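Local coordinates for pantothenate synthetase (Francisella tularensis subsp. tularensis, PDB 3N8H), which probably catalyses the ATP-dependent condensation of pantoate with beta-alanine to pantothenate, through a pantoyl-adenylate intermediate, at residues H127-G130 and M131-V135; I160-L163 and V164-F168; D103-L106 and L107-E110. All coordinates share one frame; numbering follows the deposited sequence.

Contact 1: H127-G130 and M131-V135. With PRO (proline), chain C.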
loop_
_atom_site.group_PDB
_atom_site.type_symbol
_atom_site.label_atom_id
_atom_site.label_comp_id
_atom_site.label_asym_id
_atom_site.label_seq_id
_atom_site.Cartn_x
_atom_site.Cartn_y
_atom_site.Cartn_z
ATOM N N HIS A 127 -11.923 6.971 -6.675
ATOM C CA HIS A 127 -12.213 5.582 -7.055
ATOM C C HIS A 127 -10.932 4.713 -7.128
ATOM O O HIS A 127 -10.908 3.611 -6.602
ATOM C CB HIS A 127 -12.945 5.524 -8.398
ATOM C CG HIS A 127 -13.003 4.151 -8.994
ATOM N ND1 HIS A 127 -13.782 3.140 -8.468
ATOM C CD2 HIS A 127 -12.369 3.614 -10.070
ATOM C CE1 HIS A 127 -13.629 2.042 -9.191
ATOM N NE2 HIS A 127 -12.770 2.298 -10.164
ATOM N N PHE A 128 -9.879 5.210 -7.777
ATOM C CA PHE A 128 -8.696 4.371 -8.042
ATOM C C PHE A 128 -7.941 4.078 -6.751
ATOM O O PHE A 128 -7.315 3.014 -6.610
ATOM C CB PHE A 128 -7.762 5.014 -9.104
ATOM C CG PHE A 128 -8.214 4.800 -10.546
ATOM C CD1 PHE A 128 -8.916 3.656 -10.911
ATOM C CD2 PHE A 128 -7.905 5.732 -11.534
ATOM C CE1 PHE A 128 -9.324 3.438 -12.228
ATOM C CE2 PHE A 128 -8.303 5.521 -12.851
ATOM C CZ PHE A 128 -9.019 4.371 -13.195
ATOM N N SER A 129 -8.010 5.013 -5.801
ATOM C CA SER A 129 -7.381 4.808 -4.501
ATOM C C SER A 129 -8.090 3.654 -3.788
ATOM O O SER A 129 -7.445 2.756 -3.255
ATOM C CB SER A 129 -7.400 6.089 -3.663
ATOM O OG SER A 129 -6.947 5.859 -2.338
ATOM N N GLY A 130 -9.421 3.665 -3.802
ATOM C CA GLY A 130 -10.191 2.593 -3.187
ATOM C C GLY A 130 -9.906 1.222 -3.773
ATOM O O GLY A 130 -9.760 0.236 -3.041
HETATM N N MSE A 131 -9.837 1.180 -5.100
HETATM C CA MSE A 131 -9.660 -0.030 -5.901
HETATM C C MSE A 131 -8.288 -0.656 -5.634
HETATM O O MSE A 131 -8.168 -1.851 -5.355
HETATM C CB MSE A 131 -9.763 0.363 -7.384
HETATM C CG MSE A 131 -9.681 -0.742 -8.385
HETATM SE SE MSE A 131 -7.814 -1.262 -8.759
HETATM C CE MSE A 131 -7.368 0.340 -9.867
ATOM N N LEU A 132 -7.260 0.167 -5.720
ATOM C CA LEU A 132 -5.877 -0.268 -5.470
ATOM C C LEU A 132 -5.646 -0.781 -4.038
ATOM O O LEU A 132 -4.905 -1.739 -3.830
ATOM C CB LEU A 132 -4.917 0.885 -5.758
ATOM C CG LEU A 132 -4.762 1.165 -7.254
ATOM C CD1 LEU A 132 -3.955 2.452 -7.491
ATOM C CD2 LEU A 132 -4.109 -0.055 -7.949
ATOM N N THR A 133 -6.271 -0.135 -3.057
ATOM C CA THR A 133 -6.133 -0.544 -1.662
ATOM C C THR A 133 -6.774 -1.933 -1.425
ATOM O O THR A 133 -6.154 -2.837 -0.852
ATOM C CB THR A 133 -6.768 0.502 -0.704
ATOM O OG1 THR A 133 -6.148 1.788 -0.916
ATOM C CG2 THR A 133 -6.575 0.087 0.745
ATOM N N VAL A 134 -8.001 -2.103 -1.895
ATOM C CA VAL A 134 -8.681 -3.391 -1.749
ATOM C C VAL A 134 -7.995 -4.465 -2.599
ATOM O O VAL A 134 -7.882 -5.606 -2.173
ATOM C CB VAL A 134 -10.208 -3.309 -2.046
ATOM C CG1 VAL A 134 -10.491 -3.287 -3.545
ATOM C CG2 VAL A 134 -10.914 -4.500 -1.410
ATOM N N VAL A 135 -7.504 -4.108 -3.783
ATOM C CA VAL A 135 -6.822 -5.107 -4.611
ATOM C C VAL A 135 -5.524 -5.596 -3.929
ATOM O O VAL A 135 -5.257 -6.808 -3.824
ATOM C CB VAL A 135 -6.561 -4.573 -6.063
ATOM C CG1 VAL A 135 -5.590 -5.477 -6.821
ATOM C CG2 VAL A 135 -7.876 -4.475 -6.820
HETATM N N PRO C . -16.053 -2.192 -11.503
HETATM C CA PRO C . -15.475 -1.479 -10.367
HETATM C C PRO C . -16.423 -0.375 -9.894
HETATM O O PRO C . -17.422 -0.103 -10.572
HETATM C CB PRO C . -14.200 -0.876 -10.958
HETATM C CG PRO C . -13.802 -1.845 -12.022
HETATM C CD PRO C . -15.087 -2.382 -12.599
#
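Phe128 lies alongside selenomethionine Met131 one turn on, the two side chains pointing the same way, and the terminal methyl CE of Met131 comes 3.8 Å from Phe128 CD1, oblique to the ring. The Met131 chain sets off anti to its own nitrogen and then bends twice, at chi2 (-82°) and chi3 (-74°), which turns CE back toward the phenyl group. On the same first turn His127 presents its imidazole edge to the bound proline: CE1 is 3.5 Å from the ligand's CB, which lies in the ring plane, while ND1 is hydrogen-bonded to the carbonyl of Gln63. Thr133 grips the carbonyl of Ser129 twice. Its OG1 donates to Ser129 O at 2.8 Å and its backbone N at 3.1 Å, the two arriving from opposite faces of the carbonyl plane; OG1 is also hydrogen-bonded to Ile109 N of strand 107-111. A regular backbone bond from Val134 N to Gly130 O (3.1 Å) carries the helix past Gly130. Phe128 and Met131 pack on helix 154-166, Leu132 on strand 107-111, and Val134 on the loop holding Asn60 and Gln63; this start of helix 127-142 is therefore wedged between a helix, a strand and the ligand pocket.

Contact 2: I160-L163 and V164-F168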
loop_
_atom_site.group_PDB
_atom_site.type_symbol
_atom_site.label_atom_id
_atom_site.label_comp_id
_atom_site.label_asym_id
_atom_site.label_seq_id
_atom_site.Cartn_x
_atom_site.Cartn_y
_atom_site.Cartn_z
ATOM N N ILE A 160 -3.181 -1.946 -11.811
ATOM C CA ILE A 160 -2.905 -3.143 -11.036
ATOM C C ILE A 160 -1.530 -3.726 -11.435
ATOM O O ILE A 160 -0.827 -4.300 -10.603
ATOM C CB ILE A 160 -4.066 -4.183 -11.142
ATOM C CG1 ILE A 160 -5.307 -3.675 -10.386
ATOM C CG2 ILE A 160 -3.637 -5.567 -10.613
ATOM C CD1 ILE A 160 -6.530 -4.591 -10.597
ATOM N N LYS A 161 -1.132 -3.550 -12.693
ATOM C CA LYS A 161 0.181 -4.059 -13.125
ATOM C C LYS A 161 1.249 -3.255 -12.405
ATOM O O LYS A 161 2.277 -3.798 -11.994
ATOM C CB LYS A 161 0.365 -3.986 -14.652
ATOM C CG LYS A 161 -0.514 -4.947 -15.467
ATOM C CD LYS A 161 -0.323 -4.738 -16.983
ATOM C CE LYS A 161 -0.857 -5.918 -17.815
ATOM N NZ LYS A 161 -0.783 -5.618 -19.304
ATOM N N GLN A 162 0.989 -1.959 -12.212
ATOM C CA GLN A 162 1.969 -1.106 -11.530
ATOM C C GLN A 162 2.038 -1.478 -10.034
ATOM O O GLN A 162 3.120 -1.578 -9.463
ATOM C CB GLN A 162 1.631 0.374 -11.705
ATOM C CG GLN A 162 2.676 1.310 -11.112
ATOM C CD GLN A 162 3.981 1.278 -11.882
ATOM O OE1 GLN A 162 3.981 1.354 -13.108
ATOM N NE2 GLN A 162 5.098 1.165 -11.168
ATOM N N LEU A 163 0.875 -1.714 -9.436
ATOM C CA LEU A 163 0.773 -2.189 -8.049
ATOM C C LEU A 163 1.560 -3.474 -7.787
ATOM O O LEU A 163 2.238 -3.610 -6.773
ATOM C CB LEU A 163 -0.680 -2.450 -7.713
ATOM C CG LEU A 163 -0.956 -2.865 -6.275
ATOM C CD1 LEU A 163 -0.937 -1.642 -5.343
ATOM C CD2 LEU A 163 -2.281 -3.679 -6.160
ATOM N N VAL A 164 1.432 -4.433 -8.691
ATOM C CA VAL A 164 2.059 -5.753 -8.536
ATOM C C VAL A 164 3.585 -5.622 -8.637
ATOM O O VAL A 164 4.338 -6.267 -7.893
ATOM C CB VAL A 164 1.453 -6.780 -9.564
ATOM C CG1 VAL A 164 2.405 -7.928 -9.862
ATOM C CG2 VAL A 164 0.116 -7.309 -9.059
ATOM N N LYS A 165 4.018 -4.721 -9.511
ATOM C CA LYS A 165 5.422 -4.405 -9.714
ATOM C C LYS A 165 6.036 -3.679 -8.507
ATOM O O LYS A 165 7.124 -4.023 -8.021
ATOM C CB LYS A 165 5.528 -3.514 -10.952
ATOM C CG LYS A 165 6.953 -3.128 -11.327
ATOM C CD LYS A 165 6.949 -2.093 -12.459
ATOM C CE LYS A 165 8.304 -2.019 -13.147
ATOM N NZ LYS A 165 8.209 -1.268 -14.429
ATOM N N ASP A 166 5.325 -2.668 -8.029
ATOM C CA ASP A 166 5.832 -1.770 -6.989
ATOM C C ASP A 166 5.886 -2.434 -5.636
ATOM O O ASP A 166 6.748 -2.127 -4.817
ATOM C CB ASP A 166 4.946 -0.530 -6.897
ATOM C CG ASP A 166 5.544 0.673 -7.632
ATOM O OD1 ASP A 166 6.762 0.943 -7.478
ATOM O OD2 ASP A 166 4.784 1.348 -8.355
ATOM N N PHE A 167 4.971 -3.363 -5.393
ATOM C CA PHE A 167 4.960 -4.016 -4.094
ATOM C C PHE A 167 5.326 -5.477 -4.177
ATOM O O PHE A 167 4.905 -6.293 -3.350
ATOM C CB PHE A 167 3.618 -3.751 -3.402
ATOM C CG PHE A 167 3.367 -2.285 -3.231
ATOM C CD1 PHE A 167 4.177 -1.541 -2.373
ATOM C CD2 PHE A 167 2.403 -1.633 -3.979
ATOM C CE1 PHE A 167 3.996 -0.165 -2.216
ATOM C CE2 PHE A 167 2.207 -0.254 -3.839
ATOM C CZ PHE A 167 3.006 0.485 -2.965
ATOM N N PHE A 168 6.100 -5.791 -5.209
ATOM C CA PHE A 168 6.790 -7.066 -5.326
ATOM C C PHE A 168 5.909 -8.264 -5.073
ATOM O O PHE A 168 6.256 -9.168 -4.315
ATOM C CB PHE A 168 8.013 -7.032 -4.417
ATOM C CG PHE A 168 8.894 -5.842 -4.696
ATOM C CD1 PHE A 168 9.843 -5.890 -5.707
ATOM C CD2 PHE A 168 8.734 -4.660 -3.993
ATOM C CE1 PHE A 168 10.639 -4.788 -5.998
ATOM C CE2 PHE A 168 9.533 -3.548 -4.291
ATOM C CZ PHE A 168 10.485 -3.623 -5.291
HETATM O O HOH W 1 5.740 0.018 -15.012
#
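Gln162 NE2 donates a nearly straight hydrogen bond to Asp166 OD2 one turn on (2.8 Å, N-H...O 168°). The acceptor lies in the plane of the amide, but the amide nitrogen meets the carboxylate from well above its plane, the two flat groups being turned 52° against each other. A bend at chi2 of Gln162 (69°) folds the amide toward Asp166. OE1 of Gln162 accepts a hydrogen bond from a water (2.9 Å), and that water accepts from Lys165 NZ at 2.8 Å. Beneath these side chains, Asp166 N is bonded to Gln162 O at 2.8 Å and Phe167 N to Leu163 O at 3.1 Å; Phe167 is the first residue to leave helical backbone angles. On another side of the helix Leu163 CD1 rests 3.6 Å from Phe167 CD2, and Ile160 CG2 is a looser 4.4 Å from Val164 CG2. Ile160 and Val164 also pack on strand 172-176, inside the beta-alpha-beta unit 146-150, 154-166, 172-176, and on helix 127-142, outside it. Asp103 OD2 of the second subunit forms a salt bridge with Lys165 NZ and accepts from Gln162 NE2, and Lys137 of that subunit forms a salt bridge with Asp166 OD1. The Gln162 amide thus links two carboxylates from different chains, each also paired with a lysine, which would be expected to favour their charged forms.

Contact 3: D103-L106 and L107-E110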
loop_
_atom_site.group_PDB
_atom_site.type_symbol
_atom_site.label_atom_id
_atom_site.label_comp_id
_atom_site.label_asym_id
_atom_site.label_seq_id
_atom_site.Cartn_x
_atom_site.Cartn_y
_atom_site.Cartn_z
ATOM N N ASP A 103 -10.206 -1.727 10.898
ATOM C CA ASP A 103 -10.145 -0.462 11.634
ATOM C C ASP A 103 -10.627 0.692 10.755
ATOM O O ASP A 103 -10.378 1.864 11.047
ATOM C CB ASP A 103 -8.705 -0.182 12.104
ATOM C CG ASP A 103 -8.164 -1.280 13.007
ATOM O OD1 ASP A 103 -8.834 -1.572 14.024
ATOM O OD2 ASP A 103 -7.081 -1.856 12.705
ATOM N N GLY A 104 -11.324 0.348 9.679
ATOM C CA GLY A 104 -11.764 1.328 8.706
ATOM C C GLY A 104 -10.716 1.560 7.635
ATOM O O GLY A 104 -9.725 0.837 7.550
ATOM N N ASN A 105 -10.922 2.596 6.832
ATOM C CA ASN A 105 -10.029 2.892 5.720
ATOM C C ASN A 105 -8.945 3.873 6.135
ATOM O O ASN A 105 -8.975 5.029 5.746
ATOM C CB ASN A 105 -10.830 3.439 4.522
ATOM C CG ASN A 105 -10.022 3.475 3.235
ATOM O OD1 ASN A 105 -9.098 2.697 3.041
ATOM N ND2 ASN A 105 -10.395 4.375 2.331
ATOM N N LEU A 106 -7.974 3.389 6.904
ATOM C CA LEU A 106 -7.002 4.258 7.568
ATOM C C LEU A 106 -5.715 4.410 6.755
ATOM O O LEU A 106 -5.108 5.472 6.764
ATOM C CB LEU A 106 -6.681 3.733 8.968
ATOM C CG LEU A 106 -7.826 3.651 9.982
ATOM C CD1 LEU A 106 -7.243 3.420 11.343
ATOM C CD2 LEU A 106 -8.708 4.915 9.966
ATOM N N LEU A 107 -5.306 3.342 6.070
ATOM C CA LEU A 107 -4.110 3.365 5.204
ATOM C C LEU A 107 -4.508 3.055 3.767
ATOM O O LEU A 107 -5.085 1.995 3.488
ATOM C CB LEU A 107 -3.083 2.327 5.673
ATOM C CG LEU A 107 -2.534 2.481 7.091
ATOM C CD1 LEU A 107 -1.558 1.322 7.390
ATOM C CD2 LEU A 107 -1.877 3.835 7.281
ATOM N N ARG A 108 -4.203 3.971 2.859
ATOM C CA ARG A 108 -4.714 3.872 1.506
ATOM C C ARG A 108 -3.585 3.952 0.512
ATOM O O ARG A 108 -2.615 4.683 0.723
ATOM C CB ARG A 108 -5.686 5.030 1.216
ATOM C CG ARG A 108 -6.910 5.041 2.102
ATOM C CD ARG A 108 -7.411 6.436 2.247
ATOM N NE ARG A 108 -8.281 6.573 3.403
ATOM C CZ ARG A 108 -9.246 7.478 3.491
ATOM N NH1 ARG A 108 -9.454 8.317 2.483
ATOM N NH2 ARG A 108 -10.000 7.544 4.577
ATOM N N ILE A 109 -3.729 3.217 -0.580
ATOM C CA ILE A 109 -2.837 3.364 -1.715
ATOM C C ILE A 109 -3.321 4.549 -2.532
ATOM O O ILE A 109 -4.486 4.591 -2.936
ATOM C CB ILE A 109 -2.836 2.108 -2.604
ATOM C CG1 ILE A 109 -2.173 0.943 -1.870
ATOM C CG2 ILE A 109 -2.080 2.390 -3.878
ATOM C CD1 ILE A 109 -0.695 1.129 -1.662
ATOM N N GLU A 110 -2.426 5.504 -2.762
ATOM C CA GLU A 110 -2.749 6.741 -3.471
ATOM C C GLU A 110 -1.954 6.753 -4.763
ATOM O O GLU A 110 -0.725 6.705 -4.728
ATOM C CB GLU A 110 -2.297 7.929 -2.618
ATOM C CG GLU A 110 -3.043 9.214 -2.835
ATOM C CD GLU A 110 -4.464 9.164 -2.301
ATOM O OE1 GLU A 110 -4.651 9.142 -1.060
ATOM O OE2 GLU A 110 -5.394 9.154 -3.134
HETATM O O HOH W 2 -7.398 0.643 4.162
#
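An inverse gamma turn centred on Asn105 leads into strand 107-111, and Arg108 of that strand reaches back to clasp it. Both NE and NH2 of Arg108 donate to the single backbone oxygen of Asn105, NE at 2.9 Å and NH2 at 3.0 Å, a side-on grip with the oxygen at the guanidinium edge. NH2 arrives close to the line of the carbonyl bond, whereas NE stands above the carbonyl plane. The Asn105 amide runs parallel to the guanidinium (planes 1° apart), with ND2 over one face toward the rim and OD1 beside Arg108 CG. Arg108 is extended from CG to NE, which carries its head to Asn105 O; those two hydrogen bonds hold it, while ND2 over the face is a packing of two donors. Leu107 to Glu110 pair in an antiparallel ladder with a strand of the second subunit, so the sheet runs on across the interface; Ile109 packs there on Ile109 of that subunit. Asp103, earlier in the loop, forms a salt bridge with Lys165 of the second subunit. A water fastens the far end of the amide to the strand, donating to Asn105 OD1 at 2.9 Å and to Leu107 O at 2.8 Å.

Overall arrangement
Helix 127-142 lies between the other two sites. Contact 1 meets contact 3 through hydroxyls: Thr133 OG1 to Ile109 N and Ser129 OG to Ile109 O, each 2.8 Å and both probable hydrogen bonds, with the two centres about 10 Å apart. Toward contact 2, whose centre is about 13 Å away, the meeting is apolar, with Met131 SE 3.8 Å from Ile160 CG1. Within one chain contacts 2 and 3 meet at Phe167 CE2 and Ile109 CD1, 3.9 Å apart; across the dimer Asp103 joins Gln162 and Lys165. Contact 1 borders the proline through His127, while AMP is about 8 Å from the His127 side chain and about 7 Å from that of Ile160.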